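Local coordinates for creatinine amidohydrolase (Nostoc punctiforme PCC 73102, PDB 3NO4), which belongs to the creatininase superfamily and probably hydrolyses carbon-nitrogen bonds, other than peptide bonds, in linear amides with the help of bound metal, at residues A[120-125]-A[157-162]; A[107-112]-A[141-146]. All blocks are in the same frame, centred on the assembly; numbering follows the deposited sequence. Where two conformers were deposited one is given.

Overall arrangement
Contact 1 pairs strands 122-127 and 159-164 at one margin of the chain's parallel sheet; contact 2 packs helix 101-118 against helix 132-150, which lie together on one face of that sheet. Their centres are about 11 Å apart. Along the chain the segments alternate: 107-112, 120-125, 141-146, 157-162, so helix and strand follow each other twice. The two layers meet where the hydroxyl of Y144 takes the backbone N-H of C160 in a probable hydrogen bond and where F123 rests on V112. Strand pair and helix pair thus form adjoining layers, sheet and helices, of the alpha/beta creatininase fold, and both contacts also touch the second subunit.

Contact 1: A[120-125]-A[157-162]; sequences FSKFYF and QVQCQV
The F123 ring turns its edge to the backbone carbonyl of Q159, whose O lies in the ring plane 3.7 Å from CD1. V158 CG1 and C160 SG approach the same ring obliquely, the sulfur 5.0 Å from its centroid in a sulfur-aromatic contact. F125 repeats the pattern one pair along, with Q161 O in its ring plane and C160 SG also near the edge. On the other face of the sheet, Y124 and Q161 run side by side, ring and amide planes 79° apart, and NE2 comes obliquely within 3.9 Å of CE1. Their ends are bridged by a water in the plane of the tyrosine ring, hydrogen-bonded to Y124 OH and accepting from Q161 NE2.

K122 lies alongside Q159. A bend at chi2 (-86°) turns the lysine chain toward the glutamine, and NZ meets OE1 at 2.6 Å, above the carbonyl plane rather than on a lone pair. NZ is also hydrogen-bonded to the backbone oxygens of F263 and A266, while Q159 NE2 donates a hydrogen bond to D267 O, so the C-terminal end of the chain holds both polar tips.

The backbones are joined by four hydrogen bonds: Q159 N to S121 O, F123 N to Q159 O, Q161 N to F123 O and F125 N to Q161 O. The bond from F123 N to Q159 O is nearly straight, at 174°. C160 CA adds a C-H...O contact of 3.3 Å to F123 O. At the start of the pair a second water links S121 OG with Q157 O.

K122, Q159, Y124 and Q161 share the face toward helix 242-265; F123, C160, F125 and V162 face the helices of contact 2. Strands 122-127 and 159-164, joined through helix 132-150, make a parallel beta-alpha-beta unit.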
loop_
_atom_site.group_PDB
_atom_site.type_symbol
_atom_site.label_atom_id
_atom_site.label_comp_id
_atom_site.label_asym_id
_atom_site.label_seq_id
_atom_site.Cartn_x
_atom_site.Cartn_y
_atom_site.Cartn_z
ATOM N N PHE A 120 17.670 11.047 17.004
ATOM C CA PHE A 120 18.375 9.758 16.984
ATOM C C PHE A 120 18.903 9.533 15.544
ATOM O O PHE A 120 18.229 9.848 14.557
ATOM C CB PHE A 120 17.479 8.582 17.415
ATOM C CG PHE A 120 17.190 8.533 18.866
ATOM C CD1 PHE A 120 18.102 7.910 19.764
ATOM C CD2 PHE A 120 16.014 9.095 19.382
ATOM C CE1 PHE A 120 17.840 7.872 21.116
ATOM C CE2 PHE A 120 15.739 9.048 20.755
ATOM C CZ PHE A 120 16.628 8.426 21.625
ATOM N N SER A 121 20.138 9.065 15.433
ATOM C CA SER A 121 20.717 8.792 14.126
ATOM C C SER A 121 21.525 7.476 13.987
ATOM O O SER A 121 21.905 7.114 12.876
ATOM C CB SER A 121 21.557 10.005 13.708
ATOM O OG SER A 121 22.718 10.089 14.483
ATOM N N LYS A 122 21.760 6.772 15.087
ATOM C CA LYS A 122 22.419 5.483 15.057
ATOM C C LYS A 122 21.453 4.452 15.616
ATOM O O LYS A 122 21.255 4.394 16.832
ATOM C CB LYS A 122 23.709 5.566 15.867
ATOM C CG LYS A 122 24.765 6.526 15.269
ATOM C CD LYS A 122 25.641 5.835 14.219
ATOM C CE LYS A 122 26.896 6.655 13.880
ATOM N NZ LYS A 122 27.803 5.918 12.941
ATOM N N PHE A 123 20.846 3.663 14.717
ATOM C CA PHE A 123 19.874 2.628 15.062
ATOM C C PHE A 123 20.495 1.228 14.930
ATOM O O PHE A 123 20.791 0.770 13.797
ATOM C CB PHE A 123 18.642 2.734 14.173
ATOM C CG PHE A 123 17.888 3.980 14.361
ATOM C CD1 PHE A 123 18.298 5.170 13.723
ATOM C CD2 PHE A 123 16.759 4.012 15.151
ATOM C CE1 PHE A 123 17.596 6.341 13.888
ATOM C CE2 PHE A 123 16.059 5.196 15.338
ATOM C CZ PHE A 123 16.465 6.357 14.691
ATOM N N TYR A 124 20.734 0.586 16.068
ATOM C CA TYR A 124 21.410 -0.740 16.156
ATOM C C TYR A 124 20.368 -1.792 16.538
ATOM O O TYR A 124 19.851 -1.777 17.682
ATOM C CB TYR A 124 22.527 -0.662 17.199
ATOM C CG TYR A 124 23.533 -1.773 17.168
ATOM C CD1 TYR A 124 24.456 -1.863 16.144
ATOM C CD2 TYR A 124 23.592 -2.730 18.189
ATOM C CE1 TYR A 124 25.420 -2.866 16.125
ATOM C CE2 TYR A 124 24.559 -3.734 18.177
ATOM C CZ TYR A 124 25.458 -3.794 17.128
ATOM O OH TYR A 124 26.408 -4.765 17.089
ATOM N N PHE A 125 19.940 -2.579 15.551
ATOM C CA PHE A 125 18.922 -3.610 15.736
ATOM C C PHE A 125 19.639 -4.899 16.105
ATOM O O PHE A 125 20.362 -5.448 15.267
ATOM C CB PHE A 125 18.099 -3.858 14.484
ATOM C CG PHE A 125 17.180 -2.721 14.145
ATOM C CD1 PHE A 125 17.666 -1.588 13.509
ATOM C CD2 PHE A 125 15.851 -2.746 14.549
ATOM C CE1 PHE A 125 16.761 -0.477 13.206
ATOM C CE2 PHE A 125 14.980 -1.663 14.256
ATOM C CZ PHE A 125 15.463 -0.547 13.588
ATOM N N GLN A 157 22.633 11.816 8.071
ATOM C CA GLN A 157 23.339 11.187 9.162
ATOM C C GLN A 157 22.705 9.862 9.640
ATOM O O GLN A 157 23.372 9.136 10.339
ATOM C CB GLN A 157 23.472 12.152 10.366
ATOM C CG GLN A 157 24.503 13.261 10.124
ATOM C CD GLN A 157 24.105 14.206 9.014
ATOM O OE1 GLN A 157 23.032 14.823 9.074
ATOM N NE2 GLN A 157 24.944 14.299 7.959
ATOM N N VAL A 158 21.443 9.574 9.302
ATOM C CA VAL A 158 20.726 8.450 9.920
ATOM C C VAL A 158 21.274 7.148 9.331
ATOM O O VAL A 158 21.385 6.995 8.086
ATOM C CB VAL A 158 19.200 8.530 9.739
ATOM C CG1 VAL A 158 18.498 7.201 10.177
ATOM C CG2 VAL A 158 18.640 9.755 10.510
ATOM N N GLN A 159 21.639 6.252 10.245
ATOM C CA GLN A 159 22.245 4.968 9.892
ATOM C C GLN A 159 21.548 3.882 10.670
ATOM O O GLN A 159 21.297 4.058 11.871
ATOM C CB GLN A 159 23.722 4.953 10.263
ATOM C CG GLN A 159 24.552 5.944 9.510
ATOM C CD GLN A 159 25.987 6.013 9.969
ATOM O OE1 GLN A 159 26.445 5.201 10.787
ATOM N NE2 GLN A 159 26.722 6.983 9.433
ATOM N N CYS A 160 21.229 2.786 9.983
ATOM C CA CYS A 160 20.713 1.593 10.617
ATOM C C CYS A 160 21.653 0.429 10.347
ATOM O O CYS A 160 22.259 0.339 9.250
ATOM C CB CYS A 160 19.321 1.256 10.092
ATOM S SG CYS A 160 18.043 2.512 10.360
ATOM N N GLN A 161 21.791 -0.440 11.347
ATOM C CA GLN A 161 22.542 -1.707 11.211
ATOM C C GLN A 161 21.801 -2.784 12.000
ATOM O O GLN A 161 21.221 -2.495 13.072
ATOM C CB GLN A 161 23.986 -1.590 11.732
ATOM C CG GLN A 161 24.915 -2.781 11.325
ATOM C CD GLN A 161 26.134 -2.979 12.205
ATOM O OE1 GLN A 161 26.885 -2.053 12.464
ATOM N NE2 GLN A 161 26.350 -4.215 12.633
ATOM N N VAL A 162 21.838 -4.005 11.478
ATOM C CA VAL A 162 21.333 -5.191 12.150
ATOM C C VAL A 162 22.556 -6.032 12.604
ATOM O O VAL A 162 23.544 -6.185 11.856
ATOM C CB VAL A 162 20.335 -5.993 11.260
ATOM C CG1 VAL A 162 20.985 -6.416 9.958
ATOM C CG2 VAL A 162 19.792 -7.221 12.060
HETATM O O HOH W 1 24.793 8.949 12.424
HETATM O O HOH W 2 27.955 -5.043 15.017
#

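Contact 2: A[107-112]-A[141-146]; sequences VVRDYV and SETYAH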
loop_
_atom_site.group_PDB
_atom_site.type_symbol
_atom_site.label_atom_id
_atom_site.label_comp_id
_atom_site.label_asym_id
_atom_site.label_seq_id
_atom_site.Cartn_x
_atom_site.Cartn_y
_atom_site.Cartn_z
ATOM N N VAL A 107 6.489 -0.697 9.514
ATOM C CA VAL A 107 6.737 -0.609 10.922
ATOM C C VAL A 107 8.107 0.019 11.181
ATOM O O VAL A 107 8.177 1.004 11.917
ATOM C CB VAL A 107 6.575 -1.984 11.652
ATOM C CG1 VAL A 107 7.149 -1.956 13.090
ATOM C CG2 VAL A 107 5.090 -2.413 11.622
ATOM N N VAL A 108 9.171 -0.521 10.551
ATOM C CA VAL A 108 10.528 0.016 10.728
ATOM C C VAL A 108 10.610 1.491 10.257
ATOM O O VAL A 108 11.190 2.356 10.928
ATOM C CB VAL A 108 11.604 -0.840 10.015
ATOM C CG1 VAL A 108 12.967 -0.121 10.012
ATOM C CG2 VAL A 108 11.698 -2.228 10.700
ATOM N N ARG A 109 9.961 1.768 9.140
ATOM C CA ARG A 109 9.903 3.134 8.601
ATOM C C ARG A 109 9.282 4.095 9.607
ATOM O O ARG A 109 9.858 5.145 9.863
ATOM C CB ARG A 109 9.108 3.167 7.301
ATOM C CG ARG A 109 9.384 4.419 6.469
ATOM C CD ARG A 109 8.407 4.531 5.353
ATOM N NE ARG A 109 7.264 5.322 5.760
ATOM C CZ ARG A 109 6.340 5.841 4.932
ATOM N NH1 ARG A 109 6.392 5.633 3.601
ATOM N NH2 ARG A 109 5.360 6.620 5.440
ATOM N N ASP A 110 8.152 3.696 10.202
ATOM C CA ASP A 110 7.479 4.499 11.230
ATOM C C ASP A 110 8.336 4.707 12.478
ATOM O O ASP A 110 8.404 5.832 12.985
ATOM C CB ASP A 110 6.131 3.871 11.611
ATOM C CG ASP A 110 5.054 4.016 10.510
ATOM O OD1 ASP A 110 5.292 4.751 9.510
ATOM O OD2 ASP A 110 3.963 3.395 10.646
ATOM N N TYR A 111 8.966 3.642 12.990
ATOM C CA TYR A 111 9.804 3.743 14.196
ATOM C C TYR A 111 10.951 4.726 13.959
ATOM O O TYR A 111 11.143 5.657 14.755
ATOM C CB TYR A 111 10.460 2.392 14.552
ATOM C CG TYR A 111 9.665 1.405 15.366
ATOM C CD1 TYR A 111 8.324 1.111 15.067
ATOM C CD2 TYR A 111 10.271 0.706 16.392
ATOM C CE1 TYR A 111 7.600 0.156 15.811
ATOM C CE2 TYR A 111 9.568 -0.249 17.150
ATOM C CZ TYR A 111 8.255 -0.551 16.834
ATOM O OH TYR A 111 7.573 -1.499 17.598
ATOM N N VAL A 112 11.691 4.505 12.849
ATOM C CA VAL A 112 12.890 5.262 12.551
ATOM C C VAL A 112 12.557 6.709 12.235
ATOM O O VAL A 112 13.264 7.610 12.694
ATOM C CB VAL A 112 13.789 4.610 11.443
ATOM C CG1 VAL A 112 14.977 5.508 11.133
ATOM C CG2 VAL A 112 14.247 3.201 11.886
ATOM N N SER A 141 16.834 0.562 3.631
ATOM C CA SER A 141 16.874 1.235 2.348
ATOM C C SER A 141 15.602 2.072 2.091
ATOM O O SER A 141 15.685 3.236 1.729
ATOM C CB SER A 141 17.085 0.228 1.211
ATOM O OG SER A 141 18.365 -0.333 1.310
ATOM N N GLU A 142 14.453 1.467 2.238
ATOM C CA GLU A 142 13.164 2.199 2.133
ATOM C C GLU A 142 13.115 3.449 3.082
ATOM O O GLU A 142 12.694 4.550 2.676
ATOM C CB GLU A 142 12.019 1.268 2.492
ATOM C CG GLU A 142 10.600 1.845 2.189
ATOM C CD GLU A 142 9.844 1.144 1.056
ATOM O OE1 GLU A 142 10.369 0.210 0.410
ATOM O OE2 GLU A 142 8.692 1.567 0.801
ATOM N N THR A 143 13.573 3.234 4.317
ATOM C CA THR A 143 13.612 4.284 5.338
ATOM C C THR A 143 14.547 5.442 4.941
ATOM O O THR A 143 14.129 6.591 5.009
ATOM C CB THR A 143 13.924 3.695 6.701
ATOM O OG1 THR A 143 12.853 2.817 7.028
ATOM C CG2 THR A 143 14.099 4.814 7.809
ATOM N N TYR A 144 15.768 5.149 4.463
ATOM C CA TYR A 144 16.670 6.230 4.059
ATOM C C TYR A 144 16.045 7.132 2.976
ATOM O O TYR A 144 16.078 8.349 3.095
ATOM C CB TYR A 144 18.051 5.712 3.568
ATOM C CG TYR A 144 18.800 4.800 4.526
ATOM C CD1 TYR A 144 18.824 5.052 5.911
ATOM C CD2 TYR A 144 19.515 3.692 4.040
ATOM C CE1 TYR A 144 19.501 4.195 6.801
ATOM C CE2 TYR A 144 20.215 2.825 4.912
ATOM C CZ TYR A 144 20.216 3.097 6.291
ATOM O OH TYR A 144 20.865 2.267 7.162
ATOM N N ALA A 145 15.437 6.523 1.977
ATOM C CA ALA A 145 14.782 7.257 0.894
ATOM C C ALA A 145 13.588 8.070 1.434
ATOM O O ALA A 145 13.393 9.230 1.044
ATOM C CB ALA A 145 14.344 6.265 -0.244
ATOM N N HIS A 146 12.853 7.491 2.381
ATOM C CA HIS A 146 11.718 8.216 3.031
ATOM C C HIS A 146 12.180 9.444 3.804
ATOM O O HIS A 146 11.579 10.499 3.645
ATOM C CB HIS A 146 10.912 7.271 3.918
ATOM C CG HIS A 146 9.664 7.884 4.479
ATOM N ND1 HIS A 146 8.624 8.311 3.676
ATOM C CD2 HIS A 146 9.280 8.127 5.757
ATOM C CE1 HIS A 146 7.663 8.806 4.442
ATOM N NE2 HIS A 146 8.043 8.724 5.707
HETATM O O HOH W 3 8.552 4.353 1.357
#
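R109 reaches across to H146 and lays its guanidinium flat on the imidazole. CB begins beside T143, 3.8 Å from OG1, and CG passes between that hydroxyl and H146 CD2. CD sits over the ring face, 3.9 Å from its centroid, in a CH-pi contact. A bend at chi3 (92°) then turns the head over the ring: NE lies above the side of CD2 and NE2, CZ is 3.3 Å from CE1, NH1 is nearest ND1, and NH2 is nearest CE1. The planes are 11° apart and the centres 3.4 Å, a close stack in which the nitrogens face one another without hydrogen-bonding. At the guanidinium edge a water accepts a weak bond from NH1 and donates to E142 OE2, loosely linking the arginine to that carboxylate, which also bonds to S102 of the second subunit. An alanine here would lack the chain beyond CB, and H146 would probably lose the cover on that ring face and be freer to turn.

Deeper between the helices, T143 OG1 lies 3.4 Å from R109 CA, while its hydrogen bond goes to A139 O within its own helix. The methyl CG2, set anti to the backbone N, packs on V112 CG1 at 3.5 Å.

The segments 107-112 and 141-146 cross at -45°, their axes 9.2 Å apart at closest approach. V112 continues inward to V158 and to F123 of strand 122-127, and Y144 reaches strand 159-164, so this helix pair covers one face of the parallel sheet.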